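Local coordinates for D-ribulose-5-phosphate 3-epimerase, putative (PDB 1TQX), which probably interconverts D-ribulose 5-phosphate and D-xylulose 5-phosphate as a metal-dependent epimerase built on a TIM barrel, at residues S64-V69 / N114-I119; F91-L96 / Q128-I133. One frame throughout, in Å; residues are numbered along the deposited sequence.

Contact 1 (S64-V69 / N114-I119)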
ATOM      1  N   SER A  64      -4.854  14.045  10.826  1.00 31.30           N
ATOM      2  CA  SER A  64      -3.729  13.181  11.161  1.00 32.00           C
ATOM      3  C   SER A  64      -3.493  11.981  10.247  1.00 29.95           C
ATOM      4  O   SER A  64      -2.411  11.401  10.271  1.00 29.05           O
ATOM      5  CB  SER A  64      -3.882  12.665  12.597  1.00 33.50           C
ATOM      6  OG  SER A  64      -3.936  13.732  13.523  1.00 41.42           O
ATOM      7  N   ILE A  65      -4.473  11.612   9.429  1.00 26.97           N
ATOM      8  CA  ILE A  65      -4.299  10.433   8.591  1.00 24.29           C
ATOM      9  C   ILE A  65      -3.064  10.459   7.675  1.00 23.11           C
ATOM     10  O   ILE A  65      -2.789  11.443   6.992  1.00 24.08           O
ATOM     11  CB  ILE A  65      -5.594  10.131   7.791  1.00 23.14           C
ATOM     12  CG1 ILE A  65      -5.609   8.653   7.392  1.00 21.94           C
ATOM     13  CG2 ILE A  65      -5.699  11.041   6.571  1.00 22.81           C
ATOM     14  CD1 ILE A  65      -6.999   8.112   7.062  1.00 20.87           C
ATOM     15  N   PHE A  66      -2.322   9.353   7.706  1.00 22.10           N
ATOM     16  CA  PHE A  66      -1.081   9.120   6.955  1.00 21.49           C
ATOM     17  C   PHE A  66      -1.360   8.888   5.460  1.00 21.17           C
ATOM     18  O   PHE A  66      -2.156   8.020   5.105  1.00 20.31           O
ATOM     19  CB  PHE A  66      -0.416   7.887   7.578  1.00 19.44           C
ATOM     20  CG  PHE A  66       0.958   7.559   7.054  1.00 21.71           C
ATOM     21  CD1 PHE A  66       2.091   7.866   7.806  1.00 20.71           C
ATOM     22  CD2 PHE A  66       1.115   6.810   5.888  1.00 22.01           C
ATOM     23  CE1 PHE A  66       3.360   7.421   7.416  1.00 23.98           C
ATOM     24  CE2 PHE A  66       2.381   6.359   5.485  1.00 22.73           C
ATOM     25  CZ  PHE A  66       3.502   6.663   6.254  1.00 24.82           C
ATOM     26  N   PHE A  67      -0.698   9.655   4.597  1.00 19.09           N
ATOM     27  CA  PHE A  67      -0.886   9.524   3.154  1.00 19.73           C
ATOM     28  C   PHE A  67       0.020   8.449   2.561  1.00 20.18           C
ATOM     29  O   PHE A  67       1.230   8.643   2.415  1.00 20.62           O
ATOM     30  CB  PHE A  67      -0.634  10.876   2.464  1.00 20.58           C
ATOM     31  CG  PHE A  67      -1.854  11.767   2.396  1.00 21.65           C
ATOM     32  CD1 PHE A  67      -2.683  11.950   3.506  1.00 22.00           C
ATOM     33  CD2 PHE A  67      -2.162  12.446   1.219  1.00 20.90           C
ATOM     34  CE1 PHE A  67      -3.799  12.798   3.433  1.00 22.82           C
ATOM     35  CE2 PHE A  67      -3.276  13.295   1.139  1.00 21.64           C
ATOM     36  CZ  PHE A  67      -4.091  13.470   2.246  1.00 23.86           C
ATOM     37  N   ASP A  68      -0.574   7.311   2.221  1.00 19.25           N
ATOM     38  CA  ASP A  68       0.160   6.185   1.659  1.00 20.39           C
ATOM     39  C   ASP A  68      -0.151   6.074   0.160  1.00 20.21           C
ATOM     40  O   ASP A  68      -1.213   5.592  -0.241  1.00 19.21           O
ATOM     41  CB  ASP A  68      -0.241   4.926   2.434  1.00 19.68           C
ATOM     42  CG  ASP A  68       0.358   3.666   1.875  1.00 20.99           C
ATOM     43  OD1 ASP A  68       1.541   3.675   1.467  1.00 19.71           O
ATOM     44  OD2 ASP A  68      -0.365   2.645   1.874  1.00 22.71           O
ATOM     45  N   VAL A  69       0.793   6.526  -0.660  1.00 20.13           N
ATOM     46  CA  VAL A  69       0.622   6.536  -2.112  1.00 19.85           C
ATOM     47  C   VAL A  69       1.262   5.354  -2.827  1.00 19.33           C
ATOM     48  O   VAL A  69       2.476   5.154  -2.764  1.00 19.40           O
ATOM     49  CB  VAL A  69       1.184   7.848  -2.729  1.00 19.18           C
ATOM     50  CG1 VAL A  69       0.792   7.937  -4.198  1.00 18.03           C
ATOM     51  CG2 VAL A  69       0.655   9.061  -1.959  1.00 16.42           C
ATOM     52  N   ASN A 114      12.455  13.125   3.016  1.00 26.46           N
ATOM     53  CA  ASN A 114      11.857  12.875   4.329  1.00 27.39           C
ATOM     54  C   ASN A 114      10.520  12.156   4.210  1.00 27.13           C
ATOM     55  O   ASN A 114       9.542  12.496   4.883  1.00 26.16           O
ATOM     56  CB  ASN A 114      11.687  14.184   5.106  1.00 30.53           C
ATOM     57  CG  ASN A 114      13.013  14.844   5.414  1.00 35.43           C
ATOM     58  OD1 ASN A 114      13.957  14.182   5.846  1.00 37.59           O
ATOM     59  ND2 ASN A 114      13.095  16.153   5.198  1.00 38.36           N
ATOM     60  N   LEU A 115      10.495  11.153   3.341  1.00 26.19           N
ATOM     61  CA  LEU A 115       9.297  10.358   3.110  1.00 24.85           C
ATOM     62  C   LEU A 115       9.625   8.894   3.341  1.00 23.76           C
ATOM     63  O   LEU A 115      10.770   8.487   3.196  1.00 23.54           O
ATOM     64  CB  LEU A 115       8.830  10.525   1.660  1.00 24.21           C
ATOM     65  CG  LEU A 115       8.376  11.908   1.188  1.00 23.88           C
ATOM     66  CD1 LEU A 115       8.343  11.952  -0.340  1.00 23.72           C
ATOM     67  CD2 LEU A 115       7.014  12.202   1.766  1.00 22.86           C
ATOM     68  N   TRP A 116       8.623   8.107   3.710  1.00 24.23           N
ATOM     69  CA  TRP A 116       8.829   6.673   3.874  1.00 24.03           C
ATOM     70  C   TRP A 116       8.887   6.138   2.447  1.00 23.70           C
ATOM     71  O   TRP A 116       8.270   6.712   1.545  1.00 21.33           O
ATOM     72  CB  TRP A 116       7.642   6.040   4.599  1.00 25.34           C
ATOM     73  CG  TRP A 116       7.776   5.997   6.089  1.00 30.35           C
ATOM     74  CD1 TRP A 116       8.468   6.866   6.879  1.00 33.02           C
ATOM     75  CD2 TRP A 116       7.173   5.041   6.972  1.00 31.96           C
ATOM     76  NE1 TRP A 116       8.336   6.512   8.203  1.00 35.92           N
ATOM     77  CE2 TRP A 116       7.545   5.395   8.287  1.00 35.13           C
ATOM     78  CE3 TRP A 116       6.354   3.919   6.778  1.00 32.89           C
ATOM     79  CZ2 TRP A 116       7.123   4.668   9.409  1.00 35.05           C
ATOM     80  CZ3 TRP A 116       5.932   3.193   7.893  1.00 33.47           C
ATOM     81  CH2 TRP A 116       6.320   3.572   9.192  1.00 35.03           C
ATOM     82  N   CYS A 117       9.628   5.056   2.230  1.00 22.51           N
ATOM     83  CA  CYS A 117       9.717   4.473   0.897  1.00 22.27           C
ATOM     84  C   CYS A 117       9.225   3.032   0.890  1.00 21.52           C
ATOM     85  O   CYS A 117       9.648   2.206   1.702  1.00 20.79           O
ATOM     86  CB  CYS A 117      11.154   4.510   0.362  1.00 22.50           C
ATOM     87  SG  CYS A 117      11.355   3.661  -1.247  1.00 24.93           S
ATOM     88  N   GLY A 118       8.310   2.749  -0.025  1.00 20.38           N
ATOM     89  CA  GLY A 118       7.798   1.405  -0.146  1.00 20.84           C
ATOM     90  C   GLY A 118       8.128   0.874  -1.527  1.00 20.96           C
ATOM     91  O   GLY A 118       8.346   1.647  -2.462  1.00 20.40           O
ATOM     92  N   ILE A 119       8.202  -0.443  -1.655  1.00 21.31           N
ATOM     93  CA  ILE A 119       8.461  -1.046  -2.954  1.00 21.57           C
ATOM     94  C   ILE A 119       7.461  -2.188  -3.086  1.00 20.86           C
ATOM     95  O   ILE A 119       7.235  -2.941  -2.136  1.00 20.51           O
ATOM     96  CB  ILE A 119       9.921  -1.565  -3.089  1.00 21.99           C
ATOM     97  CG1 ILE A 119      10.199  -1.926  -4.551  1.00 23.02           C
ATOM     98  CG2 ILE A 119      10.152  -2.784  -2.193  1.00 21.41           C
ATOM     99  CD1 ILE A 119      11.666  -2.221  -4.853  1.00 21.62           C
TER
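One face of the Trp116 indole receives the edge of the Phe66 ring, in a T-shaped (edge-to-face) aromatic pair. The planes stand at 70° to each other. The centroid of the Phe66 ring lies 5.5 Å from that of the indole six-membered ring. Phe66 CZ does the touching. It sits 3.9 Å above the indole plane, offset toward the rim, and its nearest atom there is Trp116 CE3 at 4.0 Å. Trp116 CD2, on the bond shared by the two indole rings, is almost as near to Phe66 CZ at 4.1 Å. The Phe66 ring also stacks with Trp34 of the neighbouring strand, so aromatic contacts run on from this pair.

Both residues stand at the start of parallel strands of the TIM barrel, 66-72 and 116-121. These strands are not neighbours, because strand 88-92 runs between them. Both side chains also touch Gln88 on that middle strand. The two rings therefore meet across one strand, at the end where the strands begin. Phe66 reaches over because its CG lies anti to the backbone N (chi1 -174°). Trp116 has CG anti to its carbonyl carbon instead, and the two side chains cross at about a right angle.

Two residues along strand 66-72 from Phe66, Asp68 OD2 accepts a hydrogen bond from ND1 of His36, a zinc ligand, which makes Asp68 a second-shell residue of the metal site. The side chain of Phe66 itself is about 12 Å from the zinc ion.

No hydrogen bond joins the two segments. The contact rests on dispersion and on the weak electrostatic attraction expected between ring C-H groups and a pi face, and both residues are partly exposed.

Contact 2 (F91-L96 / Q128-I133)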
ATOM      1  N   PHE A  91       6.765   2.521  -4.967  1.00 19.81           N
ATOM      2  CA  PHE A  91       6.885   2.319  -6.406  1.00 20.27           C
ATOM      3  C   PHE A  91       7.042   0.834  -6.701  1.00 20.56           C
ATOM      4  O   PHE A  91       7.314   0.042  -5.794  1.00 19.46           O
ATOM      5  CB  PHE A  91       8.075   3.119  -6.972  1.00 20.69           C
ATOM      6  CG  PHE A  91       9.419   2.675  -6.463  1.00 20.66           C
ATOM      7  CD1 PHE A  91      10.126   1.662  -7.109  1.00 22.61           C
ATOM      8  CD2 PHE A  91       9.992   3.289  -5.352  1.00 20.50           C
ATOM      9  CE1 PHE A  91      11.389   1.268  -6.654  1.00 21.66           C
ATOM     10  CE2 PHE A  91      11.256   2.898  -4.892  1.00 21.46           C
ATOM     11  CZ  PHE A  91      11.951   1.887  -5.546  1.00 21.57           C
ATOM     12  N   HIS A  92       6.854   0.453  -7.962  1.00 19.81           N
ATOM     13  CA  HIS A  92       6.970  -0.947  -8.347  1.00 19.27           C
ATOM     14  C   HIS A  92       8.357  -1.370  -8.795  1.00 20.85           C
ATOM     15  O   HIS A  92       9.009  -0.686  -9.579  1.00 21.15           O
ATOM     16  CB  HIS A  92       5.947  -1.281  -9.438  1.00 19.87           C
ATOM     17  CG  HIS A  92       4.627  -1.735  -8.896  1.00 20.30           C
ATOM     18  ND1 HIS A  92       4.366  -3.054  -8.585  1.00 19.86           N
ATOM     19  CD2 HIS A  92       3.535  -1.035  -8.509  1.00 19.80           C
ATOM     20  CE1 HIS A  92       3.174  -3.145  -8.025  1.00 20.69           C
ATOM     21  NE2 HIS A  92       2.649  -1.933  -7.964  1.00 20.78           N
ATOM     22  N   PHE A  93       8.794  -2.512  -8.274  1.00 20.89           N
ATOM     23  CA  PHE A  93      10.086  -3.100  -8.608  1.00 21.37           C
ATOM     24  C   PHE A  93      10.113  -3.262 -10.128  1.00 22.55           C
ATOM     25  O   PHE A  93      11.131  -3.009 -10.774  1.00 23.14           O
ATOM     26  CB  PHE A  93      10.198  -4.462  -7.899  1.00 21.36           C
ATOM     27  CG  PHE A  93      11.507  -5.193  -8.115  1.00 22.51           C
ATOM     28  CD1 PHE A  93      12.725  -4.610  -7.778  1.00 22.89           C
ATOM     29  CD2 PHE A  93      11.504  -6.507  -8.579  1.00 22.99           C
ATOM     30  CE1 PHE A  93      13.921  -5.331  -7.895  1.00 23.92           C
ATOM     31  CE2 PHE A  93      12.693  -7.233  -8.698  1.00 23.67           C
ATOM     32  CZ  PHE A  93      13.900  -6.641  -8.353  1.00 24.54           C
ATOM     33  N   GLU A  94       8.973  -3.659 -10.692  1.00 21.74           N
ATOM     34  CA  GLU A  94       8.863  -3.873 -12.133  1.00 23.08           C
ATOM     35  C   GLU A  94       8.925  -2.593 -12.958  1.00 22.98           C
ATOM     36  O   GLU A  94       9.325  -2.622 -14.122  1.00 25.13           O
ATOM     37  CB  GLU A  94       7.566  -4.624 -12.471  1.00 22.72           C
ATOM     38  CG  GLU A  94       7.399  -5.958 -11.743  1.00 23.21           C
ATOM     39  CD  GLU A  94       6.781  -5.795 -10.368  1.00 23.64           C
ATOM     40  OE1 GLU A  94       6.539  -4.641  -9.963  1.00 23.21           O
ATOM     41  OE2 GLU A  94       6.532  -6.816  -9.693  1.00 22.86           O
ATOM     42  N   ALA A  95       8.524  -1.472 -12.366  1.00 22.81           N
ATOM     43  CA  ALA A  95       8.543  -0.201 -13.083  1.00 23.71           C
ATOM     44  C   ALA A  95       9.978   0.217 -13.414  1.00 23.18           C
ATOM     45  O   ALA A  95      10.208   0.971 -14.361  1.00 25.22           O
ATOM     46  CB  ALA A  95       7.855   0.883 -12.252  1.00 22.72           C
ATOM     47  N   LEU A  96      10.931  -0.266 -12.623  1.00 23.45           N
ATOM     48  CA  LEU A  96      12.341   0.036 -12.839  1.00 25.81           C
ATOM     49  C   LEU A  96      13.070  -1.176 -13.413  1.00 27.06           C
ATOM     50  O   LEU A  96      14.253  -1.391 -13.142  1.00 27.32           O
ATOM     51  CB  LEU A  96      13.008   0.472 -11.528  1.00 25.38           C
ATOM     52  CG  LEU A  96      12.894   1.960 -11.187  1.00 27.99           C
ATOM     53  CD1 LEU A  96      11.437   2.372 -11.201  1.00 24.70           C
ATOM     54  CD2 LEU A  96      13.522   2.241  -9.823  1.00 27.27           C
ATOM     55  N   GLN A 128      12.433 -12.991  -3.577  1.00 32.18           N
ATOM     56  CA  GLN A 128      13.861 -13.037  -3.294  1.00 33.92           C
ATOM     57  C   GLN A 128      14.673 -12.029  -4.091  1.00 31.80           C
ATOM     58  O   GLN A 128      15.784 -11.675  -3.701  1.00 30.43           O
ATOM     59  CB  GLN A 128      14.400 -14.453  -3.516  1.00 37.05           C
ATOM     60  CG  GLN A 128      13.732 -15.484  -2.618  1.00 42.89           C
ATOM     61  CD  GLN A 128      14.478 -16.803  -2.582  1.00 46.90           C
ATOM     62  OE1 GLN A 128      15.616 -16.875  -2.116  1.00 48.87           O
ATOM     63  NE2 GLN A 128      13.840 -17.856  -3.078  1.00 48.63           N
ATOM     64  N   LYS A 129      14.117 -11.553  -5.199  1.00 31.06           N
ATOM     65  CA  LYS A 129      14.819 -10.571  -6.015  1.00 30.91           C
ATOM     66  C   LYS A 129      14.940  -9.235  -5.284  1.00 28.95           C
ATOM     67  O   LYS A 129      15.732  -8.382  -5.679  1.00 29.62           O
ATOM     68  CB  LYS A 129      14.095 -10.353  -7.345  1.00 31.85           C
ATOM     69  CG  LYS A 129      14.195 -11.511  -8.329  1.00 36.62           C
ATOM     70  CD  LYS A 129      13.308 -11.242  -9.537  1.00 37.41           C
ATOM     71  CE  LYS A 129      13.266 -12.416 -10.504  1.00 40.64           C
ATOM     72  NZ  LYS A 129      14.243 -12.274 -11.609  1.00 42.03           N
ATOM     73  N   LEU A 130      14.155  -9.054  -4.225  1.00 27.32           N
ATOM     74  CA  LEU A 130      14.181  -7.804  -3.458  1.00 26.78           C
ATOM     75  C   LEU A 130      15.271  -7.746  -2.387  1.00 27.28           C
ATOM     76  O   LEU A 130      15.601  -6.667  -1.893  1.00 24.68           O
ATOM     77  CB  LEU A 130      12.832  -7.568  -2.766  1.00 25.17           C
ATOM     78  CG  LEU A 130      11.569  -7.350  -3.604  1.00 24.78           C
ATOM     79  CD1 LEU A 130      10.398  -7.133  -2.664  1.00 25.31           C
ATOM     80  CD2 LEU A 130      11.739  -6.145  -4.523  1.00 24.37           C
ATOM     81  N   VAL A 131      15.819  -8.901  -2.023  1.00 27.81           N
ATOM     82  CA  VAL A 131      16.840  -8.959  -0.981  1.00 28.69           C
ATOM     83  C   VAL A 131      17.945  -7.896  -1.058  1.00 29.04           C
ATOM     84  O   VAL A 131      18.215  -7.210  -0.073  1.00 29.57           O
ATOM     85  CB  VAL A 131      17.474 -10.367  -0.915  1.00 29.22           C
ATOM     86  CG1 VAL A 131      18.590 -10.396   0.121  1.00 30.31           C
ATOM     87  CG2 VAL A 131      16.404 -11.386  -0.542  1.00 29.88           C
ATOM     88  N   PRO A 132      18.594  -7.739  -2.222  1.00 30.16           N
ATOM     89  CA  PRO A 132      19.653  -6.728  -2.315  1.00 30.67           C
ATOM     90  C   PRO A 132      19.182  -5.330  -1.901  1.00 31.81           C
ATOM     91  O   PRO A 132      19.900  -4.591  -1.224  1.00 30.90           O
ATOM     92  CB  PRO A 132      20.057  -6.790  -3.785  1.00 31.81           C
ATOM     93  CG  PRO A 132      19.813  -8.230  -4.135  1.00 31.60           C
ATOM     94  CD  PRO A 132      18.475  -8.491  -3.482  1.00 29.50           C
ATOM     95  N   ILE A 133      17.968  -4.972  -2.305  1.00 30.61           N
ATOM     96  CA  ILE A 133      17.422  -3.663  -1.971  1.00 30.52           C
ATOM     97  C   ILE A 133      17.039  -3.578  -0.502  1.00 29.58           C
ATOM     98  O   ILE A 133      17.367  -2.608   0.184  1.00 28.96           O
ATOM     99  CB  ILE A 133      16.169  -3.352  -2.803  1.00 32.96           C
ATOM    100  CG1 ILE A 133      16.480  -3.504  -4.292  1.00 34.92           C
ATOM    101  CG2 ILE A 133      15.695  -1.935  -2.504  1.00 32.38           C
ATOM    102  CD1 ILE A 133      15.248  -3.500  -5.179  1.00 35.72           C
TER
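Phe93 meets Leu130, Ile133 and Lys129 just after strand 88-92 of the TIM barrel, against the 3-10 turn and short helix that follow strand 116-121. The tight part is apolar and buried. Leu130 CD2 lies over one face of the Phe93 ring in a CH-pi contact, 3.8 Å from the centroid and 18° off the ring normal. Ile133 CD1 comes obliquely to the same ring, 3.5 Å from Phe93 CE1. With chi1 at -178° the Phe93 ring extends opposite its own backbone N, toward Leu130 and Ile133. Ile133 also packs on Ile119 of strand 116-121 and on Cys103 of helix 100-111.

The looser side belongs to Lys129, which is exposed. Its CB touches Phe93 CE2 at 3.7 Å and its CD stays alongside that atom, but the amino end leads away. Its NZ forms a long, weak ion pair with Glu98.

Next to Phe93, His92 faces the metal site. Its NE2 is hydrogen-bonded to NE2 of His70, a zinc ligand. Through its other ring nitrogen, ND1, His92 donates to Glu94 OE1 at 3.0 Å, meeting the syn side of the carboxylate from 26° out of its plane.

How the contacts relate
From the N terminus, the chain first passes 64-69 on strand 66-72. It then reaches 91-96 at the end of strand 88-92, the next strand in the barrel. Helix 100-111 leads on to 114-119, where contact 1 closes a loop with 44 residues between its segments. Strand 116-121 then gives way to 128-133, and contact 2 closes its own loop, with 31 residues between. The segments alternate, so the two loops cross. Contact 1 links two strands at their starts, and contact 2 ties the turn after a strand to the 3-10 and helical turn that follows strand 116-121. The two meet where Phe91 N lies 3.1 Å from Gly118 O, a probable sheet hydrogen bond.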